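PDB 5EJY: myosin-I heavy chain from Dictyostelium discoideum, which is an actin-based class VII motor with ATPase activity, involved in early phagocytosis and adhesion, seen here as its first MyTH4-FERM tail module. Local coordinates for residues N326-K329 and Y333-S336; D321-N326 and Y365-I370; Q317-L322 and I335-L340. All coordinates share one frame; numbering follows the deposited sequence.

Contact 1: residues N326-K329 and Y333-S336; sequences NYCK and YQIS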
loop_
_atom_site.group_PDB
_atom_site.type_symbol
_atom_site.label_atom_id
_atom_site.label_comp_id
_atom_site.label_asym_id
_atom_site.label_seq_id
_atom_site.Cartn_x
_atom_site.Cartn_y
_atom_site.Cartn_z
ATOM N N ASN A 326 -9.041 -17.879 15.439
ATOM C CA ASN A 326 -7.797 -17.417 16.061
ATOM C C ASN A 326 -8.052 -16.427 17.182
ATOM O O ASN A 326 -7.182 -16.199 18.021
ATOM C CB ASN A 326 -6.869 -16.760 15.030
ATOM C CG ASN A 326 -6.213 -17.761 14.109
ATOM O OD1 ASN A 326 -5.921 -18.889 14.504
ATOM N ND2 ASN A 326 -5.969 -17.352 12.871
ATOM N N TYR A 327 -9.240 -15.821 17.181
ATOM C CA TYR A 327 -9.587 -14.803 18.167
ATOM C C TYR A 327 -10.692 -15.262 19.125
ATOM O O TYR A 327 -10.728 -14.848 20.280
ATOM C CB TYR A 327 -10.044 -13.516 17.457
ATOM C CG TYR A 327 -8.956 -12.803 16.677
ATOM C CD1 TYR A 327 -7.711 -12.561 17.241
ATOM C CD2 TYR A 327 -9.185 -12.359 15.370
ATOM C CE1 TYR A 327 -6.714 -11.889 16.527
ATOM C CE2 TYR A 327 -8.196 -11.696 14.650
ATOM C CZ TYR A 327 -6.966 -11.464 15.235
ATOM O OH TYR A 327 -5.988 -10.808 14.529
ATOM N N CYS A 328 -11.602 -16.094 18.635
ATOM C CA CYS A 328 -12.755 -16.517 19.430
ATOM C C CYS A 328 -13.185 -17.935 19.071
ATOM O O CYS A 328 -13.351 -18.260 17.893
ATOM C CB CYS A 328 -13.924 -15.545 19.219
ATOM S SG CYS A 328 -15.455 -15.971 20.104
ATOM N N LYS A 329 -13.365 -18.780 20.084
ATOM C CA LYS A 329 -13.779 -20.159 19.858
ATOM C C LYS A 329 -15.115 -20.460 20.554
ATOM O O LYS A 329 -15.602 -21.593 20.533
ATOM C CB LYS A 329 -12.691 -21.130 20.341
ATOM C CG LYS A 329 -11.296 -20.867 19.762
ATOM C CD LYS A 329 -10.267 -21.886 20.252
ATOM C CE LYS A 329 -8.848 -21.521 19.820
ATOM N NZ LYS A 329 -8.722 -21.343 18.337
ATOM N N TYR A 333 -21.296 -17.626 22.190
ATOM C CA TYR A 333 -21.170 -16.194 21.934
ATOM C C TYR A 333 -21.405 -15.866 20.468
ATOM O O TYR A 333 -22.167 -14.952 20.142
ATOM C CB TYR A 333 -19.805 -15.662 22.358
ATOM C CG TYR A 333 -19.660 -14.187 22.072
ATOM C CD1 TYR A 333 -19.158 -13.736 20.855
ATOM C CD2 TYR A 333 -20.045 -13.244 23.013
ATOM C CE1 TYR A 333 -19.039 -12.376 20.588
ATOM C CE2 TYR A 333 -19.927 -11.896 22.764
ATOM C CZ TYR A 333 -19.421 -11.464 21.550
ATOM O OH TYR A 333 -19.308 -10.113 21.319
ATOM N N GLN A 334 -20.748 -16.609 19.583
ATOM C CA GLN A 334 -20.900 -16.368 18.156
ATOM C C GLN A 334 -22.368 -16.506 17.764
ATOM O O GLN A 334 -22.899 -15.727 16.960
ATOM C CB GLN A 334 -20.012 -17.317 17.355
ATOM C CG GLN A 334 -18.521 -17.083 17.605
ATOM C CD GLN A 334 -17.649 -18.187 17.036
ATOM O OE1 GLN A 334 -18.046 -19.354 17.005
ATOM N NE2 GLN A 334 -16.452 -17.823 16.579
ATOM N N ILE A 335 -23.025 -17.491 18.360
ATOM C CA ILE A 335 -24.444 -17.715 18.124
ATOM C C ILE A 335 -25.265 -16.506 18.531
ATOM O O ILE A 335 -26.186 -16.111 17.818
ATOM C CB ILE A 335 -24.963 -18.945 18.909
ATOM C CG1 ILE A 335 -24.415 -20.228 18.297
ATOM C CG2 ILE A 335 -26.479 -18.993 18.877
ATOM C CD1 ILE A 335 -24.669 -20.319 16.813
ATOM N N SER A 336 -24.942 -15.926 19.683
ATOM C CA SER A 336 -25.711 -14.796 20.185
ATOM C C SER A 336 -25.600 -13.546 19.295
ATOM O O SER A 336 -26.606 -12.898 19.007
ATOM C CB SER A 336 -25.307 -14.460 21.614
ATOM O OG SER A 336 -23.939 -14.116 21.668
#

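Contact 2: residues D321-N326 and Y365-I370; sequences DLFNSN and YFTTDI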
loop_
_atom_site.group_PDB
_atom_site.type_symbol
_atom_site.label_atom_id
_atom_site.label_comp_id
_atom_site.label_asym_id
_atom_site.label_seq_id
_atom_site.Cartn_x
_atom_site.Cartn_y
_atom_site.Cartn_z
ATOM N N ASP A 321 -13.941 -10.425 13.257
ATOM C CA ASP A 321 -12.826 -10.976 14.006
ATOM C C ASP A 321 -13.322 -12.007 15.036
ATOM O O ASP A 321 -12.661 -13.006 15.281
ATOM C CB ASP A 321 -12.017 -9.880 14.697
ATOM C CG ASP A 321 -11.125 -9.104 13.727
ATOM O OD1 ASP A 321 -10.833 -9.618 12.631
ATOM O OD2 ASP A 321 -10.707 -7.989 14.074
ATOM N N LEU A 322 -14.481 -11.761 15.634
ATOM C CA LEU A 322 -15.006 -12.685 16.645
ATOM C C LEU A 322 -15.562 -13.958 16.015
ATOM O O LEU A 322 -15.894 -14.922 16.720
ATOM C CB LEU A 322 -16.025 -11.983 17.553
ATOM C CG LEU A 322 -15.393 -10.850 18.355
ATOM C CD1 LEU A 322 -16.401 -10.142 19.240
ATOM C CD2 LEU A 322 -14.226 -11.393 19.195
ATOM N N PHE A 323 -15.639 -13.970 14.686
ATOM C CA PHE A 323 -16.007 -15.164 13.926
ATOM C C PHE A 323 -14.749 -15.893 13.446
ATOM O O PHE A 323 -14.829 -16.913 12.759
ATOM C CB PHE A 323 -16.907 -14.811 12.724
ATOM C CG PHE A 323 -18.396 -14.953 13.001
ATOM C CD1 PHE A 323 -18.907 -14.754 14.273
ATOM C CD2 PHE A 323 -19.276 -15.295 11.982
ATOM C CE1 PHE A 323 -20.266 -14.889 14.529
ATOM C CE2 PHE A 323 -20.637 -15.429 12.228
ATOM C CZ PHE A 323 -21.131 -15.227 13.507
ATOM N N ASN A 324 -13.592 -15.359 13.823
ATOM C CA ASN A 324 -12.301 -15.924 13.450
ATOM C C ASN A 324 -11.808 -16.810 14.597
ATOM O O ASN A 324 -11.625 -16.319 15.708
ATOM C CB ASN A 324 -11.316 -14.769 13.207
ATOM C CG ASN A 324 -9.942 -15.236 12.740
ATOM O OD1 ASN A 324 -9.494 -16.330 13.067
ATOM N ND2 ASN A 324 -9.267 -14.391 11.974
ATOM N N SER A 325 -11.602 -18.102 14.343
ATOM C CA SER A 325 -11.215 -19.021 15.424
ATOM C C SER A 325 -9.899 -18.634 16.121
ATOM O O SER A 325 -9.674 -19.006 17.271
ATOM C CB SER A 325 -11.175 -20.483 14.946
ATOM O OG SER A 325 -10.243 -20.663 13.896
ATOM N N ASN A 326 -9.041 -17.879 15.439
ATOM C CA ASN A 326 -7.797 -17.417 16.061
ATOM C C ASN A 326 -8.052 -16.427 17.182
ATOM O O ASN A 326 -7.182 -16.199 18.021
ATOM C CB ASN A 326 -6.869 -16.760 15.030
ATOM C CG ASN A 326 -6.213 -17.761 14.109
ATOM O OD1 ASN A 326 -5.921 -18.889 14.504
ATOM N ND2 ASN A 326 -5.969 -17.352 12.871
ATOM N N TYR A 365 -23.794 -15.105 9.418
ATOM C CA TYR A 365 -24.630 -15.232 10.607
ATOM C C TYR A 365 -24.135 -16.330 11.544
ATOM O O TYR A 365 -24.443 -16.323 12.735
ATOM C CB TYR A 365 -26.100 -15.449 10.213
ATOM C CG TYR A 365 -26.574 -14.485 9.144
ATOM C CD1 TYR A 365 -26.815 -13.145 9.440
ATOM C CD2 TYR A 365 -26.769 -14.912 7.836
ATOM C CE1 TYR A 365 -27.244 -12.260 8.456
ATOM C CE2 TYR A 365 -27.190 -14.038 6.853
ATOM C CZ TYR A 365 -27.425 -12.715 7.166
ATOM O OH TYR A 365 -27.847 -11.856 6.178
ATOM N N PHE A 366 -23.356 -17.260 11.002
ATOM C CA PHE A 366 -22.674 -18.258 11.824
ATOM C C PHE A 366 -21.382 -18.717 11.162
ATOM O O PHE A 366 -21.114 -18.391 10.002
ATOM C CB PHE A 366 -23.582 -19.466 12.082
ATOM C CG PHE A 366 -24.289 -19.955 10.857
ATOM C CD1 PHE A 366 -23.575 -20.499 9.805
ATOM C CD2 PHE A 366 -25.668 -19.858 10.750
ATOM C CE1 PHE A 366 -24.226 -20.942 8.662
ATOM C CE2 PHE A 366 -26.323 -20.301 9.617
ATOM C CZ PHE A 366 -25.600 -20.844 8.569
ATOM N N THR A 367 -20.591 -19.482 11.907
ATOM C CA THR A 367 -19.371 -20.092 11.389
ATOM C C THR A 367 -19.670 -21.472 10.814
ATOM O O THR A 367 -20.656 -22.103 11.190
ATOM C CB THR A 367 -18.329 -20.270 12.504
ATOM O OG1 THR A 367 -18.900 -21.044 13.562
ATOM C CG2 THR A 367 -17.907 -18.924 13.058
ATOM N N THR A 368 -18.816 -21.936 9.905
ATOM C CA THR A 368 -18.944 -23.276 9.349
ATOM C C THR A 368 -19.056 -24.293 10.476
ATOM O O THR A 368 -19.884 -25.199 10.439
ATOM C CB THR A 368 -17.734 -23.635 8.472
ATOM O OG1 THR A 368 -17.620 -22.686 7.405
ATOM N N ASP A 369 -18.216 -24.124 11.488
ATOM C CA ASP A 369 -18.241 -24.988 12.657
ATOM C C ASP A 369 -19.645 -25.077 13.248
ATOM O O ASP A 369 -20.081 -26.143 13.694
ATOM C CB ASP A 369 -17.264 -24.463 13.706
ATOM C CG ASP A 369 -17.392 -25.177 15.029
ATOM O OD1 ASP A 369 -17.638 -26.404 15.024
ATOM O OD2 ASP A 369 -17.244 -24.508 16.075
ATOM N N ILE A 370 -20.354 -23.956 13.246
ATOM C CA ILE A 370 -21.687 -23.908 13.832
ATOM C C ILE A 370 -22.744 -24.462 12.875
ATOM O O ILE A 370 -23.756 -25.014 13.306
ATOM C CB ILE A 370 -22.039 -22.477 14.293
ATOM C CG1 ILE A 370 -21.355 -22.182 15.629
ATOM C CG2 ILE A 370 -23.542 -22.306 14.419
ATOM C CD1 ILE A 370 -21.357 -20.717 16.012
#

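Contact 3: residues Q317-L322 and I335-L340; sequences QLFNDL and ISIGSL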
loop_
_atom_site.group_PDB
_atom_site.type_symbol
_atom_site.label_atom_id
_atom_site.label_comp_id
_atom_site.label_asym_id
_atom_site.label_seq_id
_atom_site.Cartn_x
_atom_site.Cartn_y
_atom_site.Cartn_z
ATOM N N GLN A 317 -15.977 -4.969 11.600
ATOM C CA GLN A 317 -14.637 -5.543 11.759
ATOM C C GLN A 317 -14.561 -6.467 12.975
ATOM O O GLN A 317 -14.075 -7.589 12.877
ATOM C CB GLN A 317 -13.621 -4.411 11.900
ATOM C CG GLN A 317 -12.244 -4.811 12.400
ATOM C CD GLN A 317 -11.300 -3.621 12.449
ATOM O OE1 GLN A 317 -11.426 -2.698 11.649
ATOM N NE2 GLN A 317 -10.377 -3.620 13.406
ATOM N N LEU A 318 -15.022 -5.975 14.116
ATOM C CA LEU A 318 -15.009 -6.758 15.353
ATOM C C LEU A 318 -15.866 -8.012 15.244
ATOM O O LEU A 318 -15.453 -9.093 15.664
ATOM C CB LEU A 318 -15.474 -5.898 16.519
ATOM C CG LEU A 318 -15.526 -6.555 17.903
ATOM C CD1 LEU A 318 -14.186 -7.198 18.278
ATOM C CD2 LEU A 318 -15.913 -5.493 18.906
ATOM N N PHE A 319 -17.064 -7.869 14.686
ATOM C CA PHE A 319 -17.936 -9.011 14.451
ATOM C C PHE A 319 -17.193 -10.069 13.652
ATOM O O PHE A 319 -17.189 -11.246 14.012
ATOM C CB PHE A 319 -19.181 -8.569 13.678
ATOM C CG PHE A 319 -20.153 -9.685 13.389
ATOM C CD1 PHE A 319 -21.318 -9.814 14.134
ATOM C CD2 PHE A 319 -19.911 -10.587 12.363
ATOM C CE1 PHE A 319 -22.221 -10.827 13.862
ATOM C CE2 PHE A 319 -20.803 -11.608 12.087
ATOM C CZ PHE A 319 -21.962 -11.730 12.840
ATOM N N ASN A 320 -16.565 -9.648 12.557
ATOM C CA ASN A 320 -15.823 -10.581 11.718
ATOM C C ASN A 320 -14.630 -11.206 12.435
ATOM O O ASN A 320 -14.342 -12.387 12.249
ATOM C CB ASN A 320 -15.371 -9.912 10.422
ATOM C CG ASN A 320 -16.536 -9.557 9.524
ATOM O OD1 ASN A 320 -17.578 -10.215 9.562
ATOM N ND2 ASN A 320 -16.369 -8.517 8.710
ATOM N N ASP A 321 -13.941 -10.425 13.257
ATOM C CA ASP A 321 -12.826 -10.976 14.006
ATOM C C ASP A 321 -13.322 -12.007 15.036
ATOM O O ASP A 321 -12.661 -13.006 15.281
ATOM C CB ASP A 321 -12.017 -9.880 14.697
ATOM C CG ASP A 321 -11.125 -9.104 13.727
ATOM O OD1 ASP A 321 -10.833 -9.618 12.631
ATOM O OD2 ASP A 321 -10.707 -7.989 14.074
ATOM N N LEU A 322 -14.481 -11.761 15.634
ATOM C CA LEU A 322 -15.006 -12.685 16.645
ATOM C C LEU A 322 -15.562 -13.958 16.015
ATOM O O LEU A 322 -15.894 -14.922 16.720
ATOM C CB LEU A 322 -16.025 -11.983 17.553
ATOM C CG LEU A 322 -15.393 -10.850 18.355
ATOM C CD1 LEU A 322 -16.401 -10.142 19.240
ATOM C CD2 LEU A 322 -14.226 -11.393 19.195
ATOM N N ILE A 335 -23.025 -17.491 18.360
ATOM C CA ILE A 335 -24.444 -17.715 18.124
ATOM C C ILE A 335 -25.265 -16.506 18.531
ATOM O O ILE A 335 -26.186 -16.111 17.818
ATOM C CB ILE A 335 -24.963 -18.945 18.909
ATOM C CG1 ILE A 335 -24.415 -20.228 18.297
ATOM C CG2 ILE A 335 -26.479 -18.993 18.877
ATOM C CD1 ILE A 335 -24.669 -20.319 16.813
ATOM N N SER A 336 -24.942 -15.926 19.683
ATOM C CA SER A 336 -25.711 -14.796 20.185
ATOM C C SER A 336 -25.600 -13.546 19.295
ATOM O O SER A 336 -26.606 -12.898 19.007
ATOM C CB SER A 336 -25.307 -14.460 21.614
ATOM O OG SER A 336 -23.939 -14.116 21.668
ATOM N N ILE A 337 -24.389 -13.202 18.862
ATOM C CA ILE A 337 -24.237 -12.054 17.956
ATOM C C ILE A 337 -24.765 -12.332 16.547
ATOM O O ILE A 337 -25.413 -11.473 15.934
ATOM C CB ILE A 337 -22.784 -11.510 17.911
ATOM C CG1 ILE A 337 -21.783 -12.607 17.527
ATOM C CG2 ILE A 337 -22.410 -10.859 19.247
ATOM C CD1 ILE A 337 -20.334 -12.081 17.301
ATOM N N GLY A 338 -24.505 -13.526 16.031
ATOM C CA GLY A 338 -24.933 -13.874 14.688
ATOM C C GLY A 338 -26.442 -13.999 14.549
ATOM O O GLY A 338 -27.006 -13.675 13.498
ATOM N N SER A 339 -27.101 -14.468 15.608
ATOM C CA SER A 339 -28.559 -14.604 15.590
ATOM C C SER A 339 -29.246 -13.242 15.615
ATOM O O SER A 339 -30.278 -13.049 14.973
ATOM C CB SER A 339 -29.057 -15.489 16.742
ATOM O OG SER A 339 -28.894 -14.852 18.000
ATOM N N LEU A 340 -28.680 -12.303 16.366
ATOM C CA LEU A 340 -29.191 -10.935 16.377
ATOM C C LEU A 340 -29.005 -10.264 15.018
ATOM O O LEU A 340 -29.903 -9.569 14.529
ATOM C CB LEU A 340 -28.541 -10.116 17.497
ATOM C CG LEU A 340 -29.066 -10.457 18.894
ATOM C CD1 LEU A 340 -28.199 -9.859 19.986
ATOM C CD2 LEU A 340 -30.523 -9.999 19.045
#

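Contact 1: residues N326-K329 and Y333-S336
Cys-328 reaches from the linker between two helices to the first turns of the second, where its sulfur meets Tyr-333 and Gln-334. SG stands anti to the backbone N (chi1 178°), which sends the thiol toward helix 331-346. SG comes up to the phenol ring obliquely, over neither its face nor its edge. The nearest ring atom is Tyr-333 CD1, 4.4 Å from Cys-328 SG, and the line from the sulfur to the ring centre lies 54° off the ring normal. This makes a loose sulfur-aromatic contact, in which a small, polarisable sulfur suits a buried spot between an aromatic ring and an amide-bearing chain.

The sulfur also touches Gln-334, lying 4.1 Å from both CG and NE2 of that residue. The glutamine chain runs extended beyond CG and carries its amide past the cysteine. Gln-334 NE2 approaches Cys-328 O to 3.4 Å, but the angle is too poor for a hydrogen bond. The amide instead donates to Leu-322 O, where helix 304-322 gives way to the linker, so the amide N-H and that carbonyl are paired; glutamine has the length and the donor for this. The hydroxyl of Tyr-333 is likewise engaged elsewhere, with Leu-400 O, and its ring meets His-404 edge-to-face. These partners help to fix the ring against which the sulfur rests.

At the start of the helix, Asp-330 OD1 accepts from Tyr-333 N. The whole is a helix-loop-helix connection within the helical central lobe of the FERM domain, in which the short linker between helices 304-322 and 331-346 packs back on the helix it leads into.

Contact 2: residues D321-N326 and Y365-I370
In the helical central lobe of the FERM domain, the turn after helix 304-322 packs against the loop that leads into helix 368-373, and Phe-323 and Thr-367 form a CH-pi contact. Thr-367 CG2 sits over one face of the Phe-323 ring, 4.3 Å from the ring centre and displaced toward the rim; the same methyl lies 3.7 Å from Phe-323 O. The far edge of the ring meets backbone: Phe-323 CE2 is 3.5 Å from Phe-366 N, and Phe-323 CZ is 3.6 Å from Tyr-365 O, both near the ring plane.

Thr-367 is the N-cap of helix 368-373. With chi1 at 56°, OG1 accepts from Ile-370 N, a long capping bond of 3.3 Å, while CG2 takes the place beside the backbone N. Threonine thus supplies a hydroxyl for the cap and a methyl for the ring. With an alanine at Phe-323, the Thr-367 methyl would probably lose its aromatic face and a gap open beside the backbone of Tyr-365 and Phe-366.

Asn-324 OD1 accepts from Asn-326 N in an Asx turn. With no hydrogen bond between the segments, cohesion rests mainly on dispersion, the CH-pi contact and the ring edge near Tyr-365 O, hence on fit.

Contact 3: residues Q317-L322 and I335-L340
Phe-319 and Ile-337 extend from neighbouring helices and lie alongside one another, pointing opposite ways. The phenylalanine has CG anti to its own N (chi1 -180°), and this carries the ring across to helix 331-346, where it arrives edge first. Ile-337 O lies in the ring plane, 3.9 Å from Phe-319 CE1, and Phe-319 CZ comes to 4.1 Å from Gly-338 CA. At Gly-338 the ring edge meets bare backbone.

Ile-337 answers with its longer branch. A chi1 of 56° sets CG1 between the backbone N and carbonyl carbon, and an extended chi2 pushes CD1 outward into the interface. Ile-337 CD1 rests 4.0 Å from Phe-319 CD1 and also 4.3 Å from Leu-322 CB, so this one methyl touches residues three apart on the facing helix. Phenylalanine has the reach to cross between helices whose short-segment axes approach to 11.0 Å, and isoleucine offers a slim apolar end that packs beside the ring.

Leu-400 of helix 390-402 packs on Ile-337 too, and the Phe-323 ring meets that of Phe-319. With N-to-C directions 133° apart, this is an apolar, obliquely antiparallel helix pair in the all-helical central lobe of a FERM domain.

Overall arrangement
Going from the N terminus, helix 304-322 comes first, then its turn and linker, then helix 331-346. Contact 1 closes the shortest loop, between linker and following helix. Contact 3 pairs the two helices themselves, while contact 2 reaches much further, to the loop entering helix 368-373. The loop of contact 1 lies within the spans of both others, which cross, since contact 2 starts inside contact 3 and ends beyond it. In space the centres lie only about 6 to 8 Å apart. Phe-323 CE1 touches Ile-337 CD1, and Ile-335 packs on Ile-370, joining three helices of the FERM central lobe into one core.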